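Local coordinates for endo-beta-mannanase (Rhizomucor miehei, PDB 4QP0), which probably hydrolyses internal beta-1,4-mannosidic linkages in mannans, galactomannans and glucomannans, as a secreted TIM-barrel enzyme of glycoside hydrolase family 5, at residues 89-92 against 93-97; 196-199 against 200-204; 310-313 against 314-318. All coordinates share one frame; numbering follows the deposited sequence.

Interaction 1 (89-92 against 93-97)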
loop_
_atom_site.group_PDB
_atom_site.type_symbol
_atom_site.label_atom_id
_atom_site.label_comp_id
_atom_site.label_asym_id
_atom_site.label_seq_id
_atom_site.Cartn_x
_atom_site.Cartn_y
_atom_site.Cartn_z
ATOM N N ILE A 89 -12.378 -5.964 9.528
ATOM C CA ILE A 89 -12.262 -5.001 8.433
ATOM C C ILE A 89 -13.540 -4.164 8.356
ATOM O O ILE A 89 -13.464 -2.936 8.242
ATOM C CB ILE A 89 -11.927 -5.677 7.085
ATOM C CG1 ILE A 89 -10.603 -6.441 7.174
ATOM C CG2 ILE A 89 -11.866 -4.656 5.955
ATOM C CD1 ILE A 89 -9.398 -5.609 7.582
ATOM N N ASP A 90 -14.698 -4.831 8.461
ATOM C CA ASP A 90 -16.002 -4.166 8.480
ATOM C C ASP A 90 -15.998 -3.020 9.493
ATOM O O ASP A 90 -16.471 -1.927 9.211
ATOM C CB ASP A 90 -17.127 -5.158 8.833
ATOM C CG ASP A 90 -17.419 -6.190 7.721
ATOM O OD1 ASP A 90 -16.792 -6.177 6.639
ATOM O OD2 ASP A 90 -18.309 -7.032 7.940
ATOM N N TYR A 91 -15.456 -3.283 10.676
ATOM C CA TYR A 91 -15.414 -2.284 11.730
ATOM C C TYR A 91 -14.465 -1.144 11.379
ATOM O O TYR A 91 -14.750 0.020 11.671
ATOM C CB TYR A 91 -15.056 -2.917 13.076
ATOM C CG TYR A 91 -15.073 -1.925 14.220
ATOM C CD1 TYR A 91 -16.275 -1.514 14.804
ATOM C CD2 TYR A 91 -13.883 -1.381 14.712
ATOM C CE1 TYR A 91 -16.289 -0.595 15.849
ATOM C CE2 TYR A 91 -13.889 -0.462 15.754
ATOM C CZ TYR A 91 -15.087 -0.077 16.318
ATOM O OH TYR A 91 -15.077 0.832 17.349
ATOM N N ILE A 92 -13.346 -1.477 10.737
ATOM C CA ILE A 92 -12.381 -0.465 10.310
ATOM C C ILE A 92 -13.012 0.495 9.300
ATOM O O ILE A 92 -12.939 1.718 9.469
ATOM C CB ILE A 92 -11.090 -1.099 9.751
ATOM C CG1 ILE A 92 -10.280 -1.719 10.890
ATOM C CG2 ILE A 92 -10.245 -0.058 9.025
ATOM C CD1 ILE A 92 -9.238 -2.720 10.432
ATOM N N ILE A 93 -13.655 -0.067 8.278
ATOM C CA ILE A 93 -14.339 0.722 7.248
ATOM C C ILE A 93 -15.397 1.637 7.856
ATOM O O ILE A 93 -15.625 2.737 7.356
ATOM C CB ILE A 93 -15.017 -0.177 6.192
ATOM C CG1 ILE A 93 -14.016 -1.164 5.578
ATOM C CG2 ILE A 93 -15.661 0.661 5.090
ATOM C CD1 ILE A 93 -14.670 -2.213 4.697
ATOM N N GLN A 94 -16.046 1.159 8.916
ATOM C CA GLN A 94 -17.142 1.876 9.564
ATOM C C GLN A 94 -16.621 3.126 10.276
ATOM O O GLN A 94 -17.143 4.219 10.075
ATOM C CB GLN A 94 -17.860 0.961 10.559
ATOM C CG GLN A 94 -19.133 1.556 11.137
ATOM C CD GLN A 94 -19.599 0.841 12.390
ATOM O OE1 GLN A 94 -20.759 0.432 12.485
ATOM N NE2 GLN A 94 -18.701 0.687 13.361
ATOM N N GLN A 95 -15.585 2.939 11.089
ATOM C CA GLN A 95 -14.953 4.027 11.822
ATOM C C GLN A 95 -14.234 4.992 10.893
ATOM O O GLN A 95 -14.166 6.198 11.180
ATOM C CB GLN A 95 -13.985 3.485 12.878
ATOM C CG GLN A 95 -14.648 2.697 13.996
ATOM C CD GLN A 95 -15.893 3.370 14.530
ATOM O OE1 GLN A 95 -16.931 2.728 14.697
ATOM N NE2 GLN A 95 -15.804 4.672 14.788
ATOM N N ALA A 96 -13.711 4.472 9.780
ATOM C CA ALA A 96 -13.123 5.337 8.756
ATOM C C ALA A 96 -14.187 6.293 8.212
ATOM O O ALA A 96 -14.024 7.520 8.291
ATOM C CB ALA A 96 -12.496 4.517 7.639
ATOM N N ALA A 97 -15.283 5.711 7.710
ATOM C CA ALA A 97 -16.435 6.440 7.164
ATOM C C ALA A 97 -17.048 7.417 8.160
ATOM O O ALA A 97 -17.509 8.489 7.774
ATOM C CB ALA A 97 -17.500 5.466 6.677
#
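Gln95 sets its CG over one face of the Tyr91 ring, one helical turn further on. Tyr91 has CG anti to its own N (chi1 -177°), which swings the ring along the helix toward Gln95. Gln95 chi1 (-65°) puts CG beside the backbone N and 3.9 Å from the centroid of the Tyr91 ring, a CH-pi contact set off toward the rim. The bend at chi2 then brings Gln95 OE1 back to 3.6 Å from Tyr91 CE1. The amide plane is inclined 38° to the ring. Gln94 reaches the same ring with an extended chain. Its NE2 stands 3.6 Å from Tyr91 CD1 and approaches obliquely. On the barrel side, Ile89 CG2 meets Ile93 CD1 at 3.9 Å. Ile93 CG1 also packs on the carbonyl of Ile89, 3.2 Å from Ile89 O. That oxygen accepts a nearly straight bond from Ile93 N at 2.9 Å. The Asp90 carboxylate turns out of the contact to a salt bridge with Arg152 and a hydrogen bond from Tyr161. Helix 87-98 packs on strand 102-106 and beside helix 34-47: Ile89 and Ile93 rest on Phe105, Ile92 on Leu103, Gln95 on Phe41, and Ala96 touches both Leu103 and Phe41.

Interaction 2 (196-199 against 200-204)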
loop_
_atom_site.group_PDB
_atom_site.type_symbol
_atom_site.label_atom_id
_atom_site.label_comp_id
_atom_site.label_asym_id
_atom_site.label_seq_id
_atom_site.Cartn_x
_atom_site.Cartn_y
_atom_site.Cartn_z
ATOM N N THR A 196 5.352 -7.737 -14.557
ATOM C CA THR A 196 4.394 -6.819 -15.169
ATOM C C THR A 196 3.140 -7.531 -15.685
ATOM O O THR A 196 2.026 -7.022 -15.516
ATOM C CB THR A 196 5.067 -6.004 -16.293
ATOM O OG1 THR A 196 6.082 -5.171 -15.717
ATOM C CG2 THR A 196 4.058 -5.139 -17.045
ATOM N N ALA A 197 3.318 -8.699 -16.300
ATOM C CA ALA A 197 2.183 -9.476 -16.807
ATOM C C ALA A 197 1.276 -9.992 -15.676
ATOM O O ALA A 197 0.054 -9.985 -15.795
ATOM C CB ALA A 197 2.665 -10.619 -17.692
ATOM N N TRP A 198 1.882 -10.417 -14.574
ATOM C CA TRP A 198 1.123 -10.807 -13.393
ATOM C C TRP A 198 0.359 -9.639 -12.838
ATOM O O TRP A 198 -0.790 -9.780 -12.431
ATOM C CB TRP A 198 2.054 -11.398 -12.340
ATOM C CG TRP A 198 1.390 -11.648 -11.009
ATOM C CD1 TRP A 198 0.553 -12.700 -10.662
ATOM C CD2 TRP A 198 1.489 -10.826 -9.794
ATOM N NE1 TRP A 198 0.138 -12.591 -9.359
ATOM C CE2 TRP A 198 0.666 -11.494 -8.778
ATOM C CE3 TRP A 198 2.156 -9.657 -9.458
ATOM C CZ2 TRP A 198 0.522 -10.985 -7.495
ATOM C CZ3 TRP A 198 2.014 -9.159 -8.158
ATOM C CH2 TRP A 198 1.220 -9.809 -7.201
ATOM N N ILE A 199 0.985 -8.465 -12.839
ATOM C CA ILE A 199 0.327 -7.230 -12.385
ATOM C C ILE A 199 -0.842 -6.882 -13.297
ATOM O O ILE A 199 -1.870 -6.389 -12.834
ATOM C CB ILE A 199 1.311 -6.039 -12.367
ATOM C CG1 ILE A 199 2.430 -6.265 -11.336
ATOM C CG2 ILE A 199 0.576 -4.717 -12.145
ATOM C CD1 ILE A 199 1.999 -6.148 -9.886
ATOM N N LYS A 200 -0.667 -7.141 -14.592
ATOM C CA LYS A 200 -1.662 -6.800 -15.604
ATOM C C LYS A 200 -2.976 -7.537 -15.357
ATOM O O LYS A 200 -4.024 -6.896 -15.205
ATOM C CB LYS A 200 -1.116 -7.109 -17.004
ATOM C CG LYS A 200 -2.017 -6.700 -18.160
ATOM C CD LYS A 200 -1.304 -6.919 -19.483
ATOM C CE LYS A 200 -2.064 -6.303 -20.645
ATOM N NZ LYS A 200 -3.216 -7.148 -21.057
ATOM N N GLU A 201 -2.914 -8.871 -15.292
ATOM C CA GLU A 201 -4.121 -9.692 -15.195
ATOM C C GLU A 201 -4.819 -9.624 -13.836
ATOM O O GLU A 201 -6.044 -9.706 -13.768
ATOM C CB GLU A 201 -3.838 -11.148 -15.597
ATOM C CG GLU A 201 -3.295 -12.032 -14.486
ATOM C CD GLU A 201 -3.355 -13.504 -14.841
ATOM O OE1 GLU A 201 -2.347 -14.209 -14.604
ATOM O OE2 GLU A 201 -4.403 -13.956 -15.359
ATOM N N ILE A 202 -4.047 -9.483 -12.762
ATOM C CA ILE A 202 -4.621 -9.300 -11.428
ATOM C C ILE A 202 -5.366 -7.969 -11.343
ATOM O O ILE A 202 -6.488 -7.916 -10.843
ATOM C CB ILE A 202 -3.557 -9.408 -10.310
ATOM C CG1 ILE A 202 -2.981 -10.836 -10.238
ATOM C CG2 ILE A 202 -4.125 -8.987 -8.960
ATOM C CD1 ILE A 202 -3.990 -11.933 -9.968
ATOM N N SER A 203 -4.764 -6.902 -11.856
ATOM C CA SER A 203 -5.440 -5.597 -11.846
ATOM C C SER A 203 -6.653 -5.605 -12.773
ATOM O O SER A 203 -7.675 -5.000 -12.460
ATOM C CB SER A 203 -4.482 -4.441 -12.177
ATOM O OG SER A 203 -3.930 -4.562 -13.479
ATOM N N GLU A 204 -6.545 -6.307 -13.902
ATOM C CA GLU A 204 -7.700 -6.506 -14.780
ATOM C C GLU A 204 -8.782 -7.332 -14.090
ATOM O O GLU A 204 -9.962 -7.009 -14.195
ATOM C CB GLU A 204 -7.304 -7.109 -16.131
ATOM C CG GLU A 204 -6.787 -6.070 -17.122
ATOM C CD GLU A 204 -6.094 -6.671 -18.344
ATOM O OE1 GLU A 204 -6.057 -7.921 -18.483
ATOM O OE2 GLU A 204 -5.574 -5.881 -19.169
#
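Ile202 sets its CG1 over one face of the Trp198 indole, four residues earlier on helix 192-209. This is a CH-pi contact, 4.0 Å from Ile202 CG1 to the centroid of the five-membered ring of Trp198. The nearest ring atom is Trp198 NE1, 3.7 Å from Ile202 CG1. A chi1 of 172° turns CG away from the Trp198 nitrogen, and the indole extends along the helix with this face to Ile202. Hydrogen bonds form the second group. Backbone N of Lys200, Glu201, Ile202 and Ser203 donate to Thr196, Ala197, Trp198 and Ile199 in the i to i+4 pattern of an alpha helix. Ile202 N lies 3.3 Å from Trp198 O, so one pair of residues shares both kinds of contact. The Ser203 hydroxyl folds back on the helix, with Ile199 O 2.8 Å and Lys200 O 2.9 Å from Ser203 OG; which takes its one proton is not settled. Charge makes the third group. Lys200 NZ bends to the syn side of Glu204 OE2 at 3.3 Å, a salt bridge along the exposed flank. The chemistry is thus divided around the helix: the indole and isoleucine pack on Phe142 of helix 136-151, and the Lys200-Glu204 pair probably adds a modest electrostatic link between successive turns.

Interaction 3 (310-313 against 314-318)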
loop_
_atom_site.group_PDB
_atom_site.type_symbol
_atom_site.label_atom_id
_atom_site.label_comp_id
_atom_site.label_asym_id
_atom_site.label_seq_id
_atom_site.Cartn_x
_atom_site.Cartn_y
_atom_site.Cartn_z
ATOM N N GLN A 310 9.103 16.688 1.908
ATOM C CA GLN A 310 7.733 17.154 1.784
ATOM C C GLN A 310 7.657 18.408 0.901
ATOM O O GLN A 310 6.782 18.508 0.031
ATOM C CB GLN A 310 7.117 17.351 3.178
ATOM C CG GLN A 310 6.785 16.021 3.862
ATOM C CD GLN A 310 6.424 16.140 5.338
ATOM O OE1 GLN A 310 6.480 17.221 5.931
ATOM N NE2 GLN A 310 6.060 15.013 5.943
ATOM N N GLY A 311 8.593 19.339 1.109
ATOM C CA GLY A 311 8.779 20.493 0.231
ATOM C C GLY A 311 9.036 20.132 -1.223
ATOM O O GLY A 311 8.601 20.840 -2.126
ATOM N N THR A 312 9.742 19.026 -1.451
ATOM C CA THR A 312 9.920 18.476 -2.804
ATOM C C THR A 312 8.587 18.022 -3.398
ATOM O O THR A 312 8.280 18.348 -4.542
ATOM C CB THR A 312 10.926 17.304 -2.826
ATOM O OG1 THR A 312 12.163 17.740 -2.251
ATOM C CG2 THR A 312 11.178 16.812 -4.251
ATOM N N VAL A 313 7.803 17.287 -2.606
ATOM C CA VAL A 313 6.484 16.779 -3.024
ATOM C C VAL A 313 5.536 17.922 -3.402
ATOM O O VAL A 313 4.780 17.818 -4.386
ATOM C CB VAL A 313 5.861 15.871 -1.942
ATOM C CG1 VAL A 313 4.363 15.730 -2.135
ATOM C CG2 VAL A 313 6.518 14.499 -1.955
ATOM N N GLU A 314 5.586 19.001 -2.615
ATOM C CA GLU A 314 4.846 20.232 -2.898
ATOM C C GLU A 314 5.242 20.838 -4.247
ATOM O O GLU A 314 4.409 20.962 -5.137
ATOM C CB GLU A 314 5.043 21.252 -1.761
ATOM C CG GLU A 314 4.070 21.060 -0.605
ATOM C CD GLU A 314 4.644 21.423 0.755
ATOM O OE1 GLU A 314 5.421 22.402 0.862
ATOM O OE2 GLU A 314 4.302 20.726 1.732
ATOM N N ASP A 315 6.521 21.186 -4.394
ATOM C CA ASP A 315 7.035 21.853 -5.596
ATOM C C ASP A 315 6.936 21.013 -6.873
ATOM O O ASP A 315 6.702 21.553 -7.957
ATOM C CB ASP A 315 8.490 22.279 -5.382
ATOM C CG ASP A 315 8.650 23.265 -4.239
ATOM O OD1 ASP A 315 7.646 23.877 -3.822
ATOM O OD2 ASP A 315 9.793 23.434 -3.761
ATOM N N GLU A 316 7.134 19.704 -6.747
ATOM C CA GLU A 316 7.071 18.809 -7.894
ATOM C C GLU A 316 5.625 18.503 -8.271
ATOM O O GLU A 316 5.371 17.895 -9.315
ATOM C CB GLU A 316 7.848 17.513 -7.627
ATOM C CG GLU A 316 9.373 17.637 -7.613
ATOM C CD GLU A 316 9.973 18.185 -8.910
ATOM O OE1 GLU A 316 9.458 17.882 -10.010
ATOM O OE2 GLU A 316 10.981 18.924 -8.834
ATOM N N ASP A 317 4.689 18.925 -7.415
ATOM C CA ASP A 317 3.248 18.750 -7.630
ATOM C C ASP A 317 2.842 17.262 -7.635
ATOM O O ASP A 317 1.950 16.833 -8.388
ATOM C CB ASP A 317 2.810 19.456 -8.923
ATOM C CG ASP A 317 1.476 20.163 -8.784
ATOM O OD1 ASP A 317 1.403 21.151 -8.020
ATOM O OD2 ASP A 317 0.507 19.745 -9.456
ATOM N N LEU A 318 3.514 16.484 -6.788
ATOM C CA LEU A 318 3.204 15.077 -6.629
ATOM C C LEU A 318 1.817 14.982 -6.019
ATOM O O LEU A 318 1.482 15.769 -5.120
ATOM C CB LEU A 318 4.249 14.377 -5.746
ATOM C CG LEU A 318 4.221 12.840 -5.735
ATOM C CD1 LEU A 318 4.780 12.249 -7.017
ATOM C CD2 LEU A 318 4.974 12.292 -4.533
HETATM O O HOH W 1 1.985 18.278 -4.257
#
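Val313 and Leu318 meet where helix 299-315 gives way to a Schellman motif, just before strand 320-323 of the barrel. Asp317 leaves the helix with positive phi (65°), and two bonds run back into the last turn. Leu318 N returns to Val313 O at 3.0 Å, and Asp317 N to Glu314 O at 3.1 Å. The first lies in the plane of the Val313 carbonyl. The turn also places Leu318 against the valine across the helix end. The CB of Val313 sits close to the next peptide, 3.2 Å from Glu314 N. CG1 stands opposite the valine N about the CA-CB bond (chi1 161°) and touches both Glu314 N and, at 3.9 Å, Leu318 CB. CG2, the other tip, reaches Leu318 CD2 at 3.7 Å. The two side chains cross at a slant and continue the hydrophobic layer to Met291 of strand 289-294. Val313 also leans on Met356 of helix 345-358.

On the neighbouring side of the helix, Thr312 and Glu316 run side by side and point the same way. Thr312 CG2 lies 3.9 Å from Glu316 CG, and Glu316 N bonds to Thr312 O. The Thr312 hydroxyl is engaged by Val308 O. The Glu314 chain bends at chi2 and lies along the backbone of Gln310 and Gly311, while its OE2 hydrogen-bonds to His352. Past the helix, the Asp317 carboxylate joins the turn to the C-terminal Lys359 by a salt bridge and to Tyr20 of strand 17-25 by a hydrogen bond. This is the return from helix to strand in a beta-alpha-beta unit of the barrel. One water bridges the two carbonyls: it donates a hydrogen bond to Val313 O at 2.8 Å and another to Leu318 O at 2.7 Å.

In the fold
Interactions 1 and 2 lie within helices around the TIM barrel, and interaction 3 spans a helix end. Their centres are 28 to 31 Å apart, and none touches another. Interaction 1 is the most buried; its helix packs against both helix 34-47 and strand 102-106. Interactions 2 and 3 are partly buried. Lys200 is exposed in the first of these and Asp315 in the second, while Gln310 and Glu314 bond to neighbouring residues. Interactions 1 and 2 share one theme, an aromatic ring met over a face by the residue four positions on. The partner is a glutamine in the first and an isoleucine in the second. Interaction 3 has no ring. It closes a helix end by backbone bonds, aliphatic contact and a water.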